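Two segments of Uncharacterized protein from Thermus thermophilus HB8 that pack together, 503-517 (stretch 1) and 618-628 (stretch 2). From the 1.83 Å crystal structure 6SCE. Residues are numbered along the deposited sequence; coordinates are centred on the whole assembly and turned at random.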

# COMPACT_ATOMS: atom_id res chain seq x y z
N TYR A 503 23.35 2.82 17.76
CA TYR A 503 22.94 2.94 19.16
C TYR A 503 22.59 4.36 19.54
O TYR A 503 21.63 4.59 20.28
CB TYR A 503 24.01 2.41 20.11
CG TYR A 503 23.54 2.45 21.54
CD1 TYR A 503 22.54 1.58 21.96
CD2 TYR A 503 24.05 3.37 22.45
CE1 TYR A 503 22.08 1.61 23.26
CE2 TYR A 503 23.59 3.41 23.76
CZ TYR A 503 22.60 2.52 24.16
OH TYR A 503 22.12 2.54 25.46
N ALA A 504 23.36 5.32 19.04
CA ALA A 504 23.05 6.74 19.25
C ALA A 504 21.72 7.12 18.62
O ALA A 504 20.93 7.87 19.21
CB ALA A 504 24.15 7.62 18.66
N VAL A 505 21.49 6.66 17.40
CA VAL A 505 20.25 7.02 16.72
C VAL A 505 19.07 6.42 17.49
O VAL A 505 18.14 7.13 17.82
CB VAL A 505 20.27 6.61 15.24
CG1 VAL A 505 18.87 6.73 14.62
CG2 VAL A 505 21.24 7.50 14.48
N TYR A 506 19.15 5.13 17.81
CA TYR A 506 18.13 4.47 18.61
C TYR A 506 17.87 5.15 19.95
O TYR A 506 16.71 5.25 20.39
CB TYR A 506 18.50 3.01 18.86
CG TYR A 506 17.80 2.40 20.05
CD1 TYR A 506 16.50 1.91 19.96
CD2 TYR A 506 18.44 2.31 21.29
CE1 TYR A 506 15.86 1.35 21.05
CE2 TYR A 506 17.82 1.73 22.38
CZ TYR A 506 16.53 1.27 22.26
OH TYR A 506 15.91 0.71 23.35
N SER A 507 18.93 5.61 20.61
CA SER A 507 18.77 6.21 21.93
C SER A 507 18.01 7.51 21.84
O SER A 507 17.08 7.74 22.61
CB SER A 507 20.13 6.44 22.62
OG SER A 507 20.76 5.19 22.93
N HIS A 508 18.38 8.37 20.91
CA HIS A 508 17.70 9.64 20.78
C HIS A 508 16.28 9.46 20.21
O HIS A 508 15.39 10.26 20.52
CB HIS A 508 18.51 10.61 19.94
CG HIS A 508 19.79 11.04 20.61
ND1 HIS A 508 19.80 11.79 21.77
CD2 HIS A 508 21.08 10.80 20.30
CE1 HIS A 508 21.05 12.00 22.14
NE2 HIS A 508 21.85 11.42 21.26
N LEU A 509 16.07 8.45 19.36
CA LEU A 509 14.70 8.16 18.88
C LEU A 509 13.82 7.77 20.03
O LEU A 509 12.68 8.26 20.18
CB LEU A 509 14.69 7.05 17.82
CG LEU A 509 15.14 7.52 16.43
CD1 LEU A 509 15.32 6.33 15.50
CD2 LEU A 509 14.19 8.55 15.83
N ASN A 510 14.35 6.90 20.87
CA ASN A 510 13.60 6.40 22.00
C ASN A 510 13.25 7.51 22.99
O ASN A 510 12.12 7.55 23.50
CB ASN A 510 14.38 5.31 22.70
CG ASN A 510 13.69 4.81 23.94
OD1 ASN A 510 13.77 5.44 24.99
ND2 ASN A 510 12.99 3.70 23.81
N ALA A 511 14.19 8.42 23.25
CA ALA A 511 13.91 9.56 24.14
C ALA A 511 12.84 10.45 23.54
O ALA A 511 11.97 10.95 24.25
CB ALA A 511 15.19 10.37 24.42
N HIS A 512 12.88 10.66 22.23
CA HIS A 512 11.90 11.49 21.57
C HIS A 512 10.50 10.83 21.51
O HIS A 512 9.48 11.51 21.70
CB HIS A 512 12.37 11.86 20.17
CG HIS A 512 11.36 12.64 19.40
ND1 HIS A 512 10.65 12.11 18.34
CD2 HIS A 512 10.90 13.91 19.56
CE1 HIS A 512 9.82 13.02 17.87
NE2 HIS A 512 9.95 14.12 18.59
N LEU A 513 10.45 9.52 21.27
CA LEU A 513 9.19 8.82 21.01
C LEU A 513 8.47 8.27 22.26
O LEU A 513 7.24 8.37 22.36
CB LEU A 513 9.42 7.68 20.02
CG LEU A 513 9.78 8.16 18.61
CD1 LEU A 513 10.32 7.00 17.77
CD2 LEU A 513 8.59 8.83 17.93
N ALA A 514 9.21 7.66 23.17
CA ALA A 514 8.61 7.03 24.35
C ALA A 514 7.64 7.97 25.11
O ALA A 514 6.49 7.60 25.35
CB ALA A 514 9.69 6.49 25.29
N PRO A 515 8.09 9.19 25.46
CA PRO A 515 7.13 10.14 26.04
C PRO A 515 5.80 10.22 25.28
O PRO A 515 4.76 10.36 25.90
CB PRO A 515 7.88 11.47 25.96
CG PRO A 515 9.32 11.10 26.10
CD PRO A 515 9.47 9.71 25.53
N LYS A 516 5.86 10.12 23.95
CA LYS A 516 4.68 10.28 23.09
C LYS A 516 3.99 8.95 22.70
O LYS A 516 3.13 8.95 21.82
CB LYS A 516 5.09 11.05 21.83
CG LYS A 516 5.55 12.47 22.12
CD LYS A 516 6.40 13.06 21.01
CE LYS A 516 5.68 13.06 19.68
NZ LYS A 516 6.45 13.80 18.64
N GLY A 517 4.35 7.84 23.34
CA GLY A 517 3.72 6.55 23.07
C GLY A 517 4.26 5.78 21.86
O GLY A 517 3.66 4.78 21.46
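Stretch 2, residues 618-628: RFPEELEKALS

Stretch 2 lies across one side of the stretch 1 helix as a mainly apolar contact, closed at one end by a charged and polar cluster around Glu624. It enters in extended conformation at Arg618 and Phe619, passes through a cis peptide bond before Pro620, and makes a type I turn from Pro620 to Leu623; Glu622 occupies the N-cap position of the short helix 623-627. This helix crosses helix 503-513 almost at right angles, at -81°, with the axes 11.6 Å apart at closest approach.

Phe619, chi1 t, directs its ring edge at the first helix: its CZ lies 3.5 Å from Val505 O and 3.8 Å from Val505 CG1. The next residue, Pro620, covers one face of the His508 imidazole: its CG lies 3.6 Å from the ring centroid, almost on the ring normal, a CH-pi contact. At the end of the beta turn, Leu623 packs against both Leu509 and His512, its CD2 3.9 Å from Leu509 CD2 and its CD1 3.7 Å from His512 CB. The His512 ring carries Leu623 CB over one face, while Leu627 CD1 approaches its CE1 to 3.6 Å. At its edge, His512 NE2 donates a nearly straight hydrogen bond to Glu624 OE1 (3.2 Å). Opposite charge also draws Lys516 NZ to Glu624 OE1, in a salt bridge with a weak hydrogen bond of 3.3 Å.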

# COMPACT_ATOMS: atom_id res chain seq x y z
N ARG A 618 19.20 18.24 11.47
CA ARG A 618 20.24 17.95 12.43
C ARG A 618 19.72 16.94 13.44
O ARG A 618 18.69 17.14 14.08
CB ARG A 618 20.70 19.25 13.11
CG ARG A 618 21.98 19.09 13.91
CD ARG A 618 22.40 20.39 14.59
NE ARG A 618 23.03 20.15 15.89
CZ ARG A 618 24.28 19.72 16.07
NH1 ARG A 618 25.08 19.48 15.04
NH2 ARG A 618 24.73 19.52 17.31
N PHE A 619 20.44 15.84 13.59
CA PHE A 619 20.08 14.79 14.52
C PHE A 619 20.98 14.94 15.75
O PHE A 619 22.20 15.02 15.59
CB PHE A 619 20.31 13.42 13.87
CG PHE A 619 19.77 12.28 14.66
CD1 PHE A 619 20.54 11.65 15.63
CD2 PHE A 619 18.47 11.82 14.45
CE1 PHE A 619 20.03 10.60 16.38
CE2 PHE A 619 17.96 10.78 15.18
CZ PHE A 619 18.74 10.17 16.15
N PRO A 620 20.43 14.94 16.97
CA PRO A 620 19.03 14.67 17.28
C PRO A 620 18.19 15.91 17.55
O PRO A 620 16.99 15.78 17.83
CB PRO A 620 19.12 13.86 18.56
CG PRO A 620 20.32 14.43 19.26
CD PRO A 620 21.30 14.75 18.15
N GLU A 621 18.81 17.10 17.48
CA GLU A 621 18.16 18.35 17.92
C GLU A 621 16.88 18.63 17.15
O GLU A 621 15.88 19.04 17.73
CB GLU A 621 19.09 19.57 17.77
CG GLU A 621 20.19 19.68 18.82
CD GLU A 621 21.38 18.76 18.57
OE1 GLU A 621 21.46 18.13 17.49
OE2 GLU A 621 22.24 18.66 19.46
N GLU A 622 16.92 18.41 15.83
CA GLU A 622 15.78 18.71 14.97
C GLU A 622 14.89 17.51 14.63
O GLU A 622 14.24 17.52 13.59
CB GLU A 622 16.28 19.36 13.67
CG GLU A 622 16.93 20.71 13.88
CD GLU A 622 17.25 21.40 12.57
OE1 GLU A 622 17.97 20.79 11.74
OE2 GLU A 622 16.79 22.54 12.36
N LEU A 623 14.85 16.50 15.51
CA LEU A 623 13.95 15.35 15.31
C LEU A 623 12.51 15.80 15.14
O LEU A 623 11.88 15.51 14.12
CB LEU A 623 14.03 14.36 16.47
CG LEU A 623 14.89 13.11 16.25
CD1 LEU A 623 14.82 12.23 17.48
CD2 LEU A 623 14.45 12.34 15.01
N GLU A 624 11.98 16.50 16.13
CA GLU A 624 10.62 17.04 16.06
C GLU A 624 10.36 17.71 14.70
O GLU A 624 9.38 17.40 14.01
CB GLU A 624 10.40 18.05 17.20
CG GLU A 624 9.02 18.70 17.24
CD GLU A 624 7.96 17.82 17.87
OE1 GLU A 624 8.04 16.58 17.74
OE2 GLU A 624 7.03 18.38 18.49
N LYS A 625 11.24 18.63 14.33
CA LYS A 625 11.15 19.39 13.09
C LYS A 625 11.15 18.47 11.86
O LYS A 625 10.36 18.67 10.94
CB LYS A 625 12.32 20.36 13.02
CG LYS A 625 12.17 21.54 12.08
CD LYS A 625 13.34 22.51 12.31
CE LYS A 625 13.21 23.77 11.47
NZ LYS A 625 13.43 23.49 10.02
N ALA A 626 12.03 17.47 11.86
CA ALA A 626 12.17 16.54 10.74
C ALA A 626 10.98 15.59 10.59
O ALA A 626 10.46 15.42 9.48
CB ALA A 626 13.46 15.73 10.86
N LEU A 627 10.54 14.99 11.69
CA LEU A 627 9.42 14.04 11.66
C LEU A 627 8.04 14.71 11.41
O LEU A 627 7.07 14.00 11.15
CB LEU A 627 9.35 13.22 12.96
CG LEU A 627 10.61 12.48 13.43
CD1 LEU A 627 10.31 11.60 14.63
CD2 LEU A 627 11.25 11.66 12.32
N SER A 628 7.95 16.04 11.50
CA SER A 628 6.67 16.74 11.26
C SER A 628 6.69 17.76 10.12
O SER A 628 5.72 18.51 9.95
CB SER A 628 6.18 17.42 12.55
OG SER A 628 7.01 18.52 12.91